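Local coordinates for protein Endonuclease/exonuclease/phosphatase (Beutenbergia cavernae DSM 12333, PDB 4RUW) that belongs to the endonuclease/exonuclease/phosphatase family, combining a DNase I-like domain that carries a zinc ion with a C-terminal Ig-like domain, at residues T266-V270 and V324-L328; I84-D90 and L117-Y123; T339-G343 and L419-L423. The contacts are given in a common frame with arbitrary orientation. Numbering follows the deposited sequence.

Contact 1: T266-V270 and V324-L328; sequences TWRQV and VVMDL
A short, weakly bonded helix, Thr266-Val270, crosses the extended strand Val324-Leu328 at 69°, segment axes approaching to 9.5 Å. Gln269 N bonds Thr266 O and Val270 N bonds Trp267 O, both at 3.1 Å. The closest CA pair is Trp267-Met326, 7.3 Å apart. Apolar packing centres on Met326, modelled as selenomethionine, whose m,m,m side chain turns its methyl to the helix: Met326 CE lies 3.9 Å from Val270 CG2 and, against the backbone, 3.7 Å from Trp267 N. Toward the strand's C-terminal end Leu328 CD2 meets Thr266 CG2 at 3.9 Å; at its N-terminal end Val324 CG1 is 4.2 Å from Trp267 CE3. A Met-aromatic contact places Met326 SE 5.2 Å from the centroid of the Trp267 six-membered ring, 75° off its normal at the ring edge, 3.8 Å from CE3. Thr266 OG1 approaches Met326 CG to 3.4 Å but is hydrogen-bonded to Val298 O, and Trp267 NE1 bonds Asp272 O. Met326 also touches Val298 of the other sheet, so this buried contact lies between the two sheets of the DNase I-like sandwich, near outermost strands 264-265 and 304-311. With no hydrogen bond across, cohesion comes from buried van der Waals and selenium-aromatic contacts.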
ATOM      1  N   THR A 266       4.815   4.092   0.040  1.00 11.06           N
ATOM      2  CA  THR A 266       5.797   4.602  -0.906  1.00 11.25           C
ATOM      3  C   THR A 266       5.333   5.880  -1.608  1.00 11.13           C
ATOM      4  O   THR A 266       6.117   6.809  -1.761  1.00 11.91           O
ATOM      5  CB  THR A 266       6.262   3.538  -1.923  1.00 11.91           C
ATOM      6  OG1 THR A 266       5.162   3.105  -2.727  1.00 12.27           O
ATOM      7  CG2 THR A 266       6.899   2.339  -1.194  1.00 12.45           C
ATOM      8  N   TRP A 267       4.056   5.938  -1.989  1.00 10.97           N
ATOM      9  CA  TRP A 267       3.534   7.137  -2.628  1.00 11.07           C
ATOM     10  C   TRP A 267       3.815   8.374  -1.784  1.00 11.04           C
ATOM     11  O   TRP A 267       4.282   9.402  -2.279  1.00 12.10           O
ATOM     12  CB  TRP A 267       2.025   7.011  -2.843  1.00 11.39           C
ATOM     13  CG  TRP A 267       1.458   8.234  -3.519  1.00 10.80           C
ATOM     14  CD1 TRP A 267       1.003   9.382  -2.915  1.00 10.86           C
ATOM     15  CD2 TRP A 267       1.322   8.440  -4.933  1.00 11.07           C
ATOM     16  NE1 TRP A 267       0.583  10.279  -3.876  1.00 11.41           N
ATOM     17  CE2 TRP A 267       0.771   9.727  -5.114  1.00 10.91           C
ATOM     18  CE3 TRP A 267       1.599   7.653  -6.055  1.00 11.64           C
ATOM     19  CZ2 TRP A 267       0.511  10.248  -6.381  1.00 11.30           C
ATOM     20  CZ3 TRP A 267       1.323   8.170  -7.306  1.00 12.59           C
ATOM     21  CH2 TRP A 267       0.785   9.449  -7.461  1.00 12.06           C
ATOM     22  N   ARG A 268       3.524   8.265  -0.492  1.00 11.06           N
ATOM     23  CA  ARG A 268       3.595   9.388   0.417  1.00 12.54           C
ATOM     24  C   ARG A 268       5.032   9.845   0.692  1.00 13.07           C
ATOM     25  O   ARG A 268       5.243  10.954   1.172  1.00 13.94           O
ATOM     26  CB  ARG A 268       2.890   8.957   1.696  1.00 16.68           C
ATOM     27  CG  ARG A 268       2.613  10.008   2.706  1.00 19.63           C
ATOM     28  CD  ARG A 268       1.836   9.365   3.844  1.00 21.71           C
ATOM     29  NE  ARG A 268       1.313  10.384   4.722  1.00 23.57           N
ATOM     30  CZ  ARG A 268       0.343  10.181   5.601  1.00 19.85           C
ATOM     31  NH1 ARG A 268      -0.201   8.970   5.744  1.00 19.02           N
ATOM     32  NH2 ARG A 268      -0.057  11.195   6.352  1.00 22.84           N
ATOM     33  N   GLN A 269       6.020   9.009   0.383  1.00 12.43           N
ATOM     34  CA  GLN A 269       7.417   9.410   0.535  1.00 13.51           C
ATOM     35  C   GLN A 269       7.823  10.410  -0.542  1.00 12.72           C
ATOM     36  O   GLN A 269       8.647  11.289  -0.288  1.00 15.01           O
ATOM     37  CB  GLN A 269       8.364   8.207   0.457  1.00 13.52           C
ATOM     38  CG  GLN A 269       8.043   7.045   1.374  1.00 14.48           C
ATOM     39  CD  GLN A 269       7.887   7.456   2.820  1.00 14.59           C
ATOM     40  OE1 GLN A 269       8.825   7.941   3.447  1.00 16.29           O
ATOM     41  NE2 GLN A 269       6.692   7.250   3.364  1.00 16.26           N
ATOM     42  N   VAL A 270       7.264  10.265  -1.746  1.00 11.77           N
ATOM     43  CA  VAL A 270       7.744  11.024  -2.898  1.00 11.77           C
ATOM     44  C   VAL A 270       6.726  11.987  -3.494  1.00 11.77           C
ATOM     45  O   VAL A 270       7.103  12.868  -4.261  1.00 13.31           O
ATOM     46  CB  VAL A 270       8.276  10.108  -4.034  1.00 12.96           C
ATOM     47  CG1 VAL A 270       9.602   9.471  -3.646  1.00 15.86           C
ATOM     48  CG2 VAL A 270       7.237   9.072  -4.448  1.00 13.50           C
ATOM     49  N   VAL A 324      -1.377   2.370  -9.737  1.00 11.65           N
ATOM     50  CA  VAL A 324      -0.334   3.093  -9.012  1.00 11.34           C
ATOM     51  C   VAL A 324       0.996   2.474  -9.423  1.00 11.30           C
ATOM     52  O   VAL A 324       1.177   1.254  -9.318  1.00 11.91           O
ATOM     53  CB  VAL A 324      -0.522   2.977  -7.478  1.00 13.13           C
ATOM     54  CG1 VAL A 324       0.619   3.667  -6.744  1.00 14.64           C
ATOM     55  CG2 VAL A 324      -1.872   3.541  -7.054  1.00 14.58           C
ATOM     56  N   VAL A 325       1.910   3.304  -9.914  1.00 11.22           N
ATOM     57  CA  VAL A 325       3.166   2.836 -10.485  1.00 11.43           C
ATOM     58  C   VAL A 325       4.331   3.454  -9.738  1.00 10.96           C
ATOM     59  O   VAL A 325       4.542   4.662  -9.811  1.00 12.22           O
ATOM     60  CB  VAL A 325       3.260   3.201 -11.986  1.00 12.29           C
ATOM     61  CG1 VAL A 325       4.519   2.598 -12.605  1.00 13.53           C
ATOM     62  CG2 VAL A 325       2.002   2.753 -12.732  1.00 14.41           C
HETATM   63  N   MSE A 326       5.065   2.633  -8.997  1.00 11.39           N
HETATM   64  CA  MSE A 326       6.126   3.133  -8.125  1.00 11.48           C
HETATM   65  C   MSE A 326       7.490   2.679  -8.590  1.00 11.68           C
HETATM   66  O   MSE A 326       7.680   1.513  -8.952  1.00 12.88           O
HETATM   67  CB  MSE A 326       5.932   2.605  -6.705  1.00 12.15           C
HETATM   68  CG  MSE A 326       4.582   2.956  -6.071  1.00 12.70           C
HETATM   69 SE   MSE A 326       4.202   4.861  -6.002  0.59 13.18          SE
HETATM   70  CE  MSE A 326       5.855   5.471  -5.177  1.00 13.80           C
ATOM     71  N   ASP A 327       8.449   3.599  -8.543  1.00 11.77           N
ATOM     72  CA  ASP A 327       9.843   3.291  -8.841  1.00 12.92           C
ATOM     73  C   ASP A 327      10.602   3.257  -7.522  1.00 12.36           C
ATOM     74  O   ASP A 327      10.698   4.274  -6.820  1.00 13.16           O
ATOM     75  CB  ASP A 327      10.432   4.337  -9.786  1.00 14.25           C
ATOM     76  CG  ASP A 327       9.890   4.207 -11.202  1.00 16.22           C
ATOM     77  OD1 ASP A 327       9.846   3.080 -11.728  1.00 16.85           O
ATOM     78  OD2 ASP A 327       9.493   5.231 -11.792  1.00 20.25           O
ATOM     79  N   LEU A 328      11.115   2.074  -7.183  1.00 12.79           N
ATOM     80  CA  LEU A 328      11.840   1.840  -5.941  1.00 13.32           C
ATOM     81  C   LEU A 328      13.289   1.518  -6.268  1.00 13.26           C
ATOM     82  O   LEU A 328      13.624   1.206  -7.409  1.00 14.53           O
ATOM     83  CB  LEU A 328      11.215   0.663  -5.185  1.00 13.54           C
ATOM     84  CG  LEU A 328       9.695   0.716  -4.990  1.00 13.42           C
ATOM     85  CD1 LEU A 328       9.213  -0.527  -4.248  1.00 15.43           C
ATOM     86  CD2 LEU A 328       9.283   1.991  -4.253  1.00 14.66           C
TER

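Contact 2: I84-D90 and L117-Y123; sequences IRAEAPD and LLAADGY
Arg85 makes the principal charged link: its NE donates to Asp121 OD2 at 2.7 Å and 174°, a nearly linear hydrogen bond that forms part of a salt bridge, while its NH2 donates to Leu117 O at 2.9 Å and 143°. Both acceptors lie near the guanidinium plane, reached by a t,t,m side chain. Shorter still is the hydrogen bond from Tyr123 OH to Pro89 O, 2.6 Å, with Tyr123 chi1 m and chi2 -88°. The closest CA pairs are Arg85-Asp121 (6.8 Å) and Asp90-Tyr123 (8.6 Å). Around these bonds, Ile84 CD1 meets Leu118 CD1 at 4.0 Å, Ile84 CG2 lies 4.3 Å from Tyr123 CZ, and Pro89 CD is 4.2 Å from that same CZ. Helix 77-87 stops at Glu87; Ala88 takes phi/psi 49/50 and Pro89 is extended. Helix 110-118 is closed by a Schellman motif, Tyr123 N bonding Leu118 O (3.2 Å) and Gly122 N bonding Ala119 O (2.9 Å), Gly122 being C-prime at phi 100°. Pro89 also touches Met59 of strand 55-62, and Leu118 and Tyr123 touch Met152 of strand 146-153. These two helix C-terminal ends, tied together and resting on that sheet, are part of the helical layer of the DNase I-like alpha/beta sandwich.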
ATOM      1  N   ILE A  84      -0.697  -1.825 -18.733  1.00 12.61           N
ATOM      2  CA  ILE A  84       0.428  -2.516 -18.111  1.00 13.11           C
ATOM      3  C   ILE A  84       1.663  -2.488 -19.019  1.00 12.95           C
ATOM      4  O   ILE A  84       2.759  -2.182 -18.569  1.00 13.60           O
ATOM      5  CB  ILE A  84       0.056  -3.956 -17.709  1.00 13.31           C
ATOM      6  CG1 ILE A  84      -1.079  -3.943 -16.676  1.00 14.48           C
ATOM      7  CG2 ILE A  84       1.281  -4.701 -17.195  1.00 14.14           C
ATOM      8  CD1 ILE A  84      -1.720  -5.299 -16.425  1.00 14.48           C
ATOM      9  N   ARG A  85       1.471  -2.785 -20.302  1.00 13.39           N
ATOM     10  CA  ARG A  85       2.563  -2.787 -21.268  1.00 14.41           C
ATOM     11  C   ARG A  85       3.256  -1.428 -21.332  1.00 14.16           C
ATOM     12  O   ARG A  85       4.484  -1.347 -21.359  1.00 15.46           O
ATOM     13  CB  ARG A  85       1.998  -3.157 -22.644  1.00 17.01           C
ATOM     14  CG  ARG A  85       3.008  -3.366 -23.749  1.00 20.13           C
ATOM     15  CD  ARG A  85       2.301  -3.792 -25.055  1.00 20.16           C
ATOM     16  NE  ARG A  85       1.511  -5.016 -24.883  1.00 20.29           N
ATOM     17  CZ  ARG A  85       0.186  -5.092 -24.999  1.00 19.53           C
ATOM     18  NH1 ARG A  85      -0.529  -4.020 -25.318  1.00 18.86           N
ATOM     19  NH2 ARG A  85      -0.430  -6.251 -24.800  1.00 21.44           N
ATOM     20  N   ALA A  86       2.467  -0.360 -21.344  1.00 13.78           N
ATOM     21  CA  ALA A  86       3.007   0.991 -21.437  1.00 14.55           C
ATOM     22  C   ALA A  86       3.781   1.378 -20.181  1.00 14.00           C
ATOM     23  O   ALA A  86       4.806   2.044 -20.262  1.00 15.95           O
ATOM     24  CB  ALA A  86       1.894   1.986 -21.698  1.00 15.92           C
ATOM     25  N   GLU A  87       3.289   0.956 -19.018  1.00 12.98           N
ATOM     26  CA  GLU A  87       3.936   1.288 -17.752  1.00 13.72           C
ATOM     27  C   GLU A  87       5.173   0.416 -17.507  1.00 13.15           C
ATOM     28  O   GLU A  87       6.087   0.801 -16.777  1.00 14.38           O
ATOM     29  CB  GLU A  87       2.947   1.154 -16.595  1.00 13.72           C
ATOM     30  CG  GLU A  87       1.754   2.112 -16.670  1.00 14.13           C
ATOM     31  CD  GLU A  87       2.118   3.569 -16.413  1.00 16.02           C
ATOM     32  OE1 GLU A  87       3.302   3.871 -16.128  1.00 16.35           O
ATOM     33  OE2 GLU A  87       1.195   4.416 -16.475  1.00 16.84           O
ATOM     34  N   ALA A  88       5.197  -0.755 -18.138  1.00 13.22           N
ATOM     35  CA  ALA A  88       6.343  -1.661 -18.092  1.00 14.44           C
ATOM     36  C   ALA A  88       6.890  -1.935 -16.677  1.00 13.68           C
ATOM     37  O   ALA A  88       8.088  -1.840 -16.442  1.00 14.75           O
ATOM     38  CB  ALA A  88       7.446  -1.143 -19.010  1.00 16.47           C
ATOM     39  N   PRO A  89       6.013  -2.293 -15.725  1.00 13.14           N
ATOM     40  CA  PRO A  89       6.536  -2.611 -14.393  1.00 12.80           C
ATOM     41  C   PRO A  89       7.315  -3.928 -14.390  1.00 12.36           C
ATOM     42  O   PRO A  89       7.118  -4.787 -15.249  1.00 13.57           O
ATOM     43  CB  PRO A  89       5.262  -2.762 -13.561  1.00 12.93           C
ATOM     44  CG  PRO A  89       4.240  -3.242 -14.550  1.00 13.44           C
ATOM     45  CD  PRO A  89       4.554  -2.493 -15.810  1.00 13.67           C
ATOM     46  N   ASP A  90       8.204  -4.088 -13.423  1.00 12.21           N
ATOM     47  CA  ASP A  90       8.856  -5.370 -13.216  1.00 13.25           C
ATOM     48  C   ASP A  90       7.865  -6.393 -12.682  1.00 12.54           C
ATOM     49  O   ASP A  90       7.911  -7.572 -13.054  1.00 13.70           O
ATOM     50  CB  ASP A  90      10.000  -5.204 -12.224  1.00 13.81           C
ATOM     51  CG  ASP A  90      11.163  -4.449 -12.810  1.00 14.77           C
ATOM     52  OD1 ASP A  90      11.874  -5.042 -13.647  1.00 17.11           O
ATOM     53  OD2 ASP A  90      11.360  -3.269 -12.448  1.00 15.77           O
ATOM     54  N   LEU A 117      -2.088 -11.926 -23.541  1.00 13.56           N
ATOM     55  CA  LEU A 117      -1.877 -10.574 -24.040  1.00 13.44           C
ATOM     56  C   LEU A 117      -0.510  -9.987 -23.697  1.00 13.36           C
ATOM     57  O   LEU A 117      -0.023  -9.107 -24.406  1.00 15.22           O
ATOM     58  CB  LEU A 117      -2.974  -9.646 -23.516  1.00 13.73           C
ATOM     59  CG  LEU A 117      -4.353  -9.849 -24.141  1.00 14.13           C
ATOM     60  CD1 LEU A 117      -5.421  -9.301 -23.218  1.00 14.60           C
ATOM     61  CD2 LEU A 117      -4.418  -9.182 -25.510  1.00 15.94           C
ATOM     62  N   LEU A 118       0.102 -10.461 -22.614  1.00 13.21           N
ATOM     63  CA  LEU A 118       1.323  -9.846 -22.090  1.00 13.42           C
ATOM     64  C   LEU A 118       2.556 -10.742 -22.203  1.00 14.31           C
ATOM     65  O   LEU A 118       3.655 -10.329 -21.833  1.00 14.64           O
ATOM     66  CB  LEU A 118       1.109  -9.390 -20.640  1.00 13.87           C
ATOM     67  CG  LEU A 118       0.194  -8.167 -20.501  1.00 14.28           C
ATOM     68  CD1 LEU A 118      -0.300  -7.994 -19.076  1.00 16.43           C
ATOM     69  CD2 LEU A 118       0.900  -6.903 -20.993  1.00 15.56           C
ATOM     70  N   ALA A 119       2.388 -11.953 -22.730  1.00 15.31           N
ATOM     71  CA  ALA A 119       3.505 -12.887 -22.856  1.00 16.47           C
ATOM     72  C   ALA A 119       4.654 -12.291 -23.663  1.00 17.29           C
ATOM     73  O   ALA A 119       5.818 -12.369 -23.259  1.00 18.04           O
ATOM     74  CB  ALA A 119       3.044 -14.193 -23.473  1.00 17.90           C
ATOM     75  N   ALA A 120       4.332 -11.680 -24.799  1.00 17.32           N
ATOM     76  CA  ALA A 120       5.371 -11.148 -25.675  1.00 18.59           C
ATOM     77  C   ALA A 120       6.068  -9.940 -25.054  1.00 18.58           C
ATOM     78  O   ALA A 120       7.142  -9.532 -25.492  1.00 20.94           O
ATOM     79  CB  ALA A 120       4.789 -10.800 -27.040  1.00 20.69           C
ATOM     80  N   ASP A 121       5.446  -9.367 -24.032  1.00 16.96           N
ATOM     81  CA  ASP A 121       6.022  -8.243 -23.310  1.00 16.93           C
ATOM     82  C   ASP A 121       6.851  -8.706 -22.125  1.00 17.24           C
ATOM     83  O   ASP A 121       7.382  -7.887 -21.374  1.00 19.17           O
ATOM     84  CB  ASP A 121       4.907  -7.314 -22.848  1.00 17.50           C
ATOM     85  CG  ASP A 121       4.053  -6.853 -23.999  1.00 18.45           C
ATOM     86  OD1 ASP A 121       4.588  -6.093 -24.826  1.00 20.65           O
ATOM     87  OD2 ASP A 121       2.872  -7.260 -24.094  1.00 19.55           O
ATOM     88  N   GLY A 122       6.946 -10.021 -21.954  1.00 17.25           N
ATOM     89  CA  GLY A 122       7.808 -10.606 -20.947  1.00 17.66           C
ATOM     90  C   GLY A 122       7.126 -11.048 -19.665  1.00 16.03           C
ATOM     91  O   GLY A 122       7.783 -11.609 -18.788  1.00 16.81           O
ATOM     92  N   TYR A 123       5.821 -10.809 -19.540  1.00 14.95           N
ATOM     93  CA  TYR A 123       5.110 -11.163 -18.310  1.00 14.97           C
ATOM     94  C   TYR A 123       4.690 -12.617 -18.334  1.00 15.68           C
ATOM     95  O   TYR A 123       3.510 -12.938 -18.437  1.00 19.39           O
ATOM     96  CB  TYR A 123       3.914 -10.230 -18.080  1.00 13.99           C
ATOM     97  CG  TYR A 123       4.361  -8.802 -17.904  1.00 13.51           C
ATOM     98  CD1 TYR A 123       4.710  -8.307 -16.649  1.00 14.21           C
ATOM     99  CD2 TYR A 123       4.494  -7.964 -19.006  1.00 14.33           C
ATOM    100  CE1 TYR A 123       5.166  -7.006 -16.500  1.00 14.57           C
ATOM    101  CE2 TYR A 123       4.938  -6.670 -18.869  1.00 14.36           C
ATOM    102  CZ  TYR A 123       5.279  -6.197 -17.618  1.00 14.91           C
ATOM    103  OH  TYR A 123       5.728  -4.907 -17.497  1.00 16.05           O
TER

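Contact 3: T339-G343 and L419-L423; sequences TVLAG and LEACL
Val340 has the most surface covered in this contact, 73 Å², and its t rotamer directs both methyls at strand 419-423: CG2 lies 3.8 Å from Leu419 CD2, and CG1 lies 3.8 Å from Ala421 CB. Leu419, in the t,p rotamer, loses 41 Å² and also touches Leu353 of strand 349-356. Ala421, with 59 Å² covered, has its CB 3.7 Å from Val340 O, 3.9 Å from Leu341 O and 4.4 Å from Ala342 CB. Both strands are extended and run in nearly the same direction, 19° apart, with a closest axis approach of 6.0 Å and CA pairs Ala342-Ala421 at 5.4 Å and Gly343-Leu423 at 5.3 Å. No direct hydrogen bond joins them, and each is bonded within its own sheet: strand 334-342 edges one four-stranded antiparallel sheet beside 349-356, and 418-424 lies in the other, between 378-384 and 430-437. The two sheets of the Ig-like beta-sandwich come together here, edge strand 334-342 nearing the other sheet much more closely than the roughly 10 Å usual between facing sheets, consistent with the small Ala342 and Ala421. Val340, Ala342, Leu419, Ala421 and Leu423 point their CA-CB bonds across the interface, whereas Leu341, Glu420 and Cys422 point away, the alternation expected of beta-strands. At the C-terminal end of 339-343 a water bridges the sheets, accepting from Gly343 N at 2.9 Å and donating to Ala421 O at 2.9 Å. Gly343 has phi/psi 99/161, where a CB would collide with the carbonyl O of Ala342, and its CA lies 4.2 Å from Leu423 CB.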
ATOM      1  N   THR A 339      10.423   2.446  14.304  1.00 13.72           N
ATOM      2  CA  THR A 339       9.302   3.367  14.218  1.00 13.97           C
ATOM      3  C   THR A 339       8.941   3.853  15.608  1.00 14.31           C
ATOM      4  O   THR A 339       8.847   3.060  16.547  1.00 16.67           O
ATOM      5  CB  THR A 339       8.074   2.671  13.634  1.00 15.57           C
ATOM      6  OG1 THR A 339       8.374   2.245  12.304  1.00 16.20           O
ATOM      7  CG2 THR A 339       6.869   3.607  13.604  1.00 16.21           C
ATOM      8  N   VAL A 340       8.770   5.162  15.744  1.00 13.24           N
ATOM      9  CA  VAL A 340       8.196   5.722  16.956  1.00 13.95           C
ATOM     10  C   VAL A 340       6.932   6.476  16.545  1.00 13.29           C
ATOM     11  O   VAL A 340       6.979   7.380  15.711  1.00 13.70           O
ATOM     12  CB  VAL A 340       9.185   6.646  17.702  1.00 15.13           C
ATOM     13  CG1 VAL A 340       8.543   7.178  18.970  1.00 15.86           C
ATOM     14  CG2 VAL A 340      10.471   5.887  18.027  1.00 16.76           C
ATOM     15  N   LEU A 341       5.794   6.060  17.089  1.00 13.62           N
ATOM     16  CA  LEU A 341       4.522   6.696  16.771  1.00 14.11           C
ATOM     17  C   LEU A 341       4.409   8.032  17.484  1.00 14.26           C
ATOM     18  O   LEU A 341       5.022   8.234  18.534  1.00 16.14           O
ATOM     19  CB  LEU A 341       3.356   5.796  17.167  1.00 14.79           C
ATOM     20  CG  LEU A 341       3.297   4.429  16.483  1.00 15.14           C
ATOM     21  CD1 LEU A 341       2.142   3.629  17.041  1.00 17.21           C
ATOM     22  CD2 LEU A 341       3.149   4.599  14.981  1.00 15.35           C
ATOM     23  N   ALA A 342       3.616   8.928  16.908  1.00 13.77           N
ATOM     24  CA  ALA A 342       3.444  10.272  17.446  1.00 14.47           C
ATOM     25  C   ALA A 342       2.033  10.494  17.967  1.00 13.83           C
ATOM     26  O   ALA A 342       1.069   9.928  17.442  1.00 15.09           O
ATOM     27  CB  ALA A 342       3.771  11.306  16.374  1.00 17.04           C
ATOM     28  N   GLY A 343       1.913  11.335  18.988  1.00 14.80           N
ATOM     29  CA  GLY A 343       0.626  11.649  19.584  1.00 16.23           C
ATOM     30  C   GLY A 343       0.381  10.849  20.846  1.00 16.99           C
ATOM     31  O   GLY A 343       1.011   9.819  21.071  1.00 17.59           O
ATOM     32  N   LEU A 419      15.498   7.892  19.758  1.00 17.22           N
ATOM     33  CA  LEU A 419      14.659   8.587  18.803  1.00 16.92           C
ATOM     34  C   LEU A 419      13.403   9.055  19.519  1.00 16.12           C
ATOM     35  O   LEU A 419      12.747   8.269  20.210  1.00 16.02           O
ATOM     36  CB  LEU A 419      14.288   7.655  17.648  1.00 18.12           C
ATOM     37  CG  LEU A 419      13.360   8.234  16.579  1.00 19.82           C
ATOM     38  CD1 LEU A 419      14.012   9.432  15.911  1.00 21.21           C
ATOM     39  CD2 LEU A 419      12.983   7.187  15.538  1.00 21.12           C
ATOM     40  N   GLU A 420      13.098  10.340  19.371  1.00 16.12           N
ATOM     41  CA  GLU A 420      11.914  10.953  19.951  1.00 16.53           C
ATOM     42  C   GLU A 420      10.964  11.360  18.830  1.00 15.73           C
ATOM     43  O   GLU A 420      11.400  11.863  17.796  1.00 17.97           O
ATOM     44  CB  GLU A 420      12.309  12.182  20.789  1.00 18.53           C
ATOM     45  CG  GLU A 420      11.133  12.908  21.445  1.00 21.76           C
ATOM     46  CD  GLU A 420      11.565  14.038  22.369  1.00 24.41           C
ATOM     47  OE1 GLU A 420      12.762  14.396  22.375  1.00 26.89           O
ATOM     48  OE2 GLU A 420      10.702  14.571  23.094  1.00 26.22           O
ATOM     49  N   ALA A 421       9.670  11.123  19.027  1.00 15.16           N
ATOM     50  CA  ALA A 421       8.656  11.645  18.121  1.00 14.98           C
ATOM     51  C   ALA A 421       7.640  12.415  18.947  1.00 15.22           C
ATOM     52  O   ALA A 421       7.118  11.906  19.942  1.00 15.99           O
ATOM     53  CB  ALA A 421       7.971  10.521  17.362  1.00 16.25           C
ATOM     54  N   CYS A 422       7.358  13.643  18.521  0.68 15.43           N
ATOM     55  CA  CYS A 422       6.448  14.523  19.237  0.68 16.11           C
ATOM     56  C   CYS A 422       5.327  15.036  18.351  0.68 16.32           C
ATOM     57  O   CYS A 422       5.479  15.155  17.136  0.68 17.45           O
ATOM     58  CB  CYS A 422       7.195  15.741  19.775  0.68 18.77           C
ATOM     59  SG  CYS A 422       8.449  15.384  20.991  0.68 19.91           S
ATOM     60  N   LEU A 423       4.203  15.353  18.980  1.00 16.40           N
ATOM     61  CA  LEU A 423       3.185  16.159  18.343  1.00 16.17           C
ATOM     62  C   LEU A 423       3.346  17.554  18.935  1.00 17.33           C
ATOM     63  O   LEU A 423       3.299  17.727  20.157  1.00 18.35           O
ATOM     64  CB  LEU A 423       1.791  15.613  18.632  1.00 17.71           C
ATOM     65  CG  LEU A 423       0.664  16.386  17.942  1.00 18.28           C
ATOM     66  CD1 LEU A 423       0.763  16.284  16.420  1.00 19.46           C
ATOM     67  CD2 LEU A 423      -0.696  15.909  18.432  1.00 20.23           C
TER
HETATM   68  O   HOH W   1       4.278  11.651  20.575  1.00 17.67           O

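Along the chain, contact 2 comes first, then contact 1, then contact 3. Contacts 1 and 2 share the DNase I-like domain, their centres about 19 Å apart, and touch where Val325 CG2 meets Glu87 CD at 3.8 Å. Strand 324-330 thus has contact 1 on the face toward the second sheet and helix 77-87 of contact 2 on the other. Contact 3 lies in the Ig-like domain, its centre about 23 Å from that of contact 1 and about 41 Å from that of contact 2, on the opposite side of the chain's centre from the latter. Strand 324-330 leads directly into strand 334-342, and Arg268 and Gln269 bond Asn368 and Ser364, placing contact 1 beside the domain junction.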